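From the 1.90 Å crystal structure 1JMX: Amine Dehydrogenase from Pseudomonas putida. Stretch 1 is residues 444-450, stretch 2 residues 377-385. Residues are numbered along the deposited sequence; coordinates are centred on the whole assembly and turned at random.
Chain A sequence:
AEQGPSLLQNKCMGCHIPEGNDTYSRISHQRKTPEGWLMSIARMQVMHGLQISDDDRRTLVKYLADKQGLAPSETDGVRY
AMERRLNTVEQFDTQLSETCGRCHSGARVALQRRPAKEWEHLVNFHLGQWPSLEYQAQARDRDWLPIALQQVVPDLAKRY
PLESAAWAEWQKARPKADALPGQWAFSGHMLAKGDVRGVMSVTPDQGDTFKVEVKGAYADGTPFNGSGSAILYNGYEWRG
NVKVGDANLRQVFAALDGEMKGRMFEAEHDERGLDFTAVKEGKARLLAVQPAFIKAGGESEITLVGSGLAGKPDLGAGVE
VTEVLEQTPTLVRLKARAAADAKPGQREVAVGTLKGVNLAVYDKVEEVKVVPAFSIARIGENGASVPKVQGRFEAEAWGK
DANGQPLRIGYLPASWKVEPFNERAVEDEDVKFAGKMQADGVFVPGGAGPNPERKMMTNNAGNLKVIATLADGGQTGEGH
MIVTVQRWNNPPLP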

# COMPACT_ATOMS: atom_id res chain seq x y z
N VAL A 444 -21.20 2.87 4.89
CA VAL A 444 -20.63 4.13 4.42
C VAL A 444 -19.67 4.65 5.49
O VAL A 444 -20.11 5.10 6.55
CB VAL A 444 -21.75 5.19 4.14
CG1 VAL A 444 -21.14 6.53 3.78
CG2 VAL A 444 -22.67 4.70 3.01
N PRO A 445 -18.35 4.57 5.23
CA PRO A 445 -17.34 5.04 6.19
C PRO A 445 -17.37 6.54 6.43
O PRO A 445 -17.96 7.30 5.65
CB PRO A 445 -16.03 4.58 5.54
CG PRO A 445 -16.33 4.59 4.09
CD PRO A 445 -17.71 4.00 4.03
N GLY A 446 -16.75 6.97 7.52
CA GLY A 446 -16.72 8.39 7.85
C GLY A 446 -15.84 9.21 6.92
O GLY A 446 -15.17 8.67 6.03
N GLY A 447 -15.86 10.52 7.13
CA GLY A 447 -15.05 11.43 6.34
C GLY A 447 -13.57 11.35 6.69
O GLY A 447 -13.20 10.99 7.80
N ALA A 448 -12.73 11.68 5.72
CA ALA A 448 -11.28 11.65 5.89
C ALA A 448 -10.76 12.78 6.79
O ALA A 448 -11.51 13.67 7.18
CB ALA A 448 -10.60 11.71 4.53
N GLY A 449 -9.47 12.73 7.09
CA GLY A 449 -8.83 13.72 7.93
C GLY A 449 -8.82 13.37 9.40
O GLY A 449 -9.44 12.39 9.82
N PRO A 450 -8.07 14.12 10.22
CA PRO A 450 -8.03 13.83 11.66
C PRO A 450 -9.38 14.25 12.23
O PRO A 450 -10.00 15.19 11.74
CB PRO A 450 -6.92 14.76 12.17
CG PRO A 450 -6.10 15.08 10.94
CD PRO A 450 -7.14 15.21 9.87
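Stretch 2 (377-385) ARIGENGAS

Stretch 2 lies alongside stretch 1 with both chains running in the same general sense. Each enters the contact as the end of a strand, Val444 and Pro445 in one and Ala377 and Arg378 in the other. From there both continue as extended loop. Stretch 2 then closes into a type I' beta turn from Glu381 to Ala384. The two stretches bury 386 Å² between them, both sides summed. Ala448, Ile379 and Pro445 account for the largest shares.

Ala448 covers the most surface. Its backbone makes the hydrogen bond that ties the stretches together: Ala448 N donates to Gly380 O at 2.9 Å, with an angle of 140° at the hydrogen. The same acceptor also receives a CA-H...O contact from its neighbour, Gly447 CA to Gly380 O at 3.4 Å. Gly447 and Gly380 form a single beta bridge, with their CA atoms 5.3 Å apart. The pairing does not extend into a regular sheet.

The methyl group of Ala448 points sideways and is lined by several parts of stretch 2. Ala448 CB is 4.3 Å from Ile379 CG1 and 4.2 Å from Ala384 CB, both apolar contacts. Ala448 CB is also 3.5 Å from Glu381 O. That carbonyl accepts the turn's own weak hydrogen bond, Ala384 N to Glu381 O at 3.2 Å. The turn thus brings both Ala384 and the Glu381 carbonyl against the same alanine.

Ile379 is the main contributor from stretch 2. Its CA-to-CB bond points toward stretch 1, with chi1 in p and chi2 in t. The tip of the side chain reaches Ala448, with Ile379 CD1 3.9 Å from Ala448 CA. Nearer its base, Ile379 CB is 3.5 Å from Gly446 O, and Ile379 CA makes a CA-H...O contact with Gly446 O, also at 3.5 Å. Gly446 O is 3.7 Å from Gly380 N. Both are buried by the contact and have no hydrogen-bonding partner in the model.

Pro445 packs at the strand end. Its CA-to-CB bond points toward stretch 2, and Pro445 CG rests 3.2 Å from Arg378 O. Pro445 CB is 4.3 Å from Ile379 CA. The ring therefore lies against backbone. The Arg378 side chain leaves in the other direction, its CA-to-CB bond pointing away, and is hydrogen-bonded elsewhere in the structure.

The lack of a side chain at Gly447 leaves room for the close approach. Gly447 CA is 3.9 Å from Asn382 CB, and a CB on Gly447 would clash with that Asn382 CB at 3.0 Å. Asn382 OD1 is modelled 2.8 Å from Ala448 O; the amide is probably turned over, so the nature of this contact is left open. Gly383, within the turn, and Gly449 have backbone angles that call for glycine. Val444 and Pro450 make no contact with stretch 2.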

# COMPACT_ATOMS: atom_id res chain seq x y z
N ALA A 377 -12.76 -1.20 4.03
CA ALA A 377 -13.52 0.01 3.76
C ALA A 377 -12.52 1.14 3.99
O ALA A 377 -11.59 0.99 4.78
CB ALA A 377 -14.69 0.13 4.72
N ARG A 378 -12.67 2.26 3.30
CA ARG A 378 -11.73 3.36 3.49
C ARG A 378 -12.41 4.71 3.64
O ARG A 378 -13.39 5.01 2.98
CB ARG A 378 -10.73 3.42 2.32
CG ARG A 378 -10.30 2.05 1.79
CD ARG A 378 -9.30 2.14 0.64
NE ARG A 378 -7.98 2.42 1.15
CZ ARG A 378 -6.91 1.64 1.02
NH1 ARG A 378 -6.99 0.49 0.36
NH2 ARG A 378 -5.79 1.98 1.62
N ILE A 379 -11.89 5.53 4.55
CA ILE A 379 -12.43 6.85 4.74
C ILE A 379 -12.08 7.64 3.48
O ILE A 379 -11.22 7.23 2.71
CB ILE A 379 -11.83 7.56 6.00
CG1 ILE A 379 -10.30 7.67 5.88
CG2 ILE A 379 -12.22 6.79 7.27
CD1 ILE A 379 -9.63 8.29 7.10
N GLY A 380 -12.78 8.73 3.25
CA GLY A 380 -12.53 9.54 2.07
C GLY A 380 -13.34 10.81 2.11
O GLY A 380 -13.96 11.14 3.12
N GLU A 381 -13.31 11.54 0.99
CA GLU A 381 -14.03 12.79 0.83
C GLU A 381 -13.77 13.74 1.99
O GLU A 381 -12.69 13.71 2.58
CB GLU A 381 -15.52 12.52 0.59
CG GLU A 381 -15.80 11.93 -0.80
CD GLU A 381 -17.00 11.00 -0.85
OE1 GLU A 381 -18.05 11.33 -0.26
OE2 GLU A 381 -16.88 9.92 -1.48
N ASN A 382 -14.74 14.58 2.34
CA ASN A 382 -14.60 15.56 3.42
C ASN A 382 -13.57 16.62 3.00
O ASN A 382 -12.94 17.26 3.83
CB ASN A 382 -14.20 14.86 4.74
CG ASN A 382 -14.26 15.80 5.95
OD1 ASN A 382 -13.52 15.61 6.92
ND2 ASN A 382 -15.13 16.80 5.91
N GLY A 383 -13.43 16.79 1.69
CA GLY A 383 -12.49 17.75 1.15
C GLY A 383 -11.28 17.10 0.49
O GLY A 383 -10.53 17.76 -0.23
N ALA A 384 -11.12 15.79 0.73
CA ALA A 384 -10.00 15.04 0.17
C ALA A 384 -10.11 14.73 -1.32
O ALA A 384 -11.20 14.74 -1.90
CB ALA A 384 -9.79 13.75 0.96
N SER A 385 -8.97 14.42 -1.90
CA SER A 385 -8.83 14.10 -3.31
C SER A 385 -9.26 12.66 -3.62
O SER A 385 -9.26 12.24 -4.78
CB SER A 385 -7.36 14.31 -3.70
OG SER A 385 -7.14 14.15 -5.09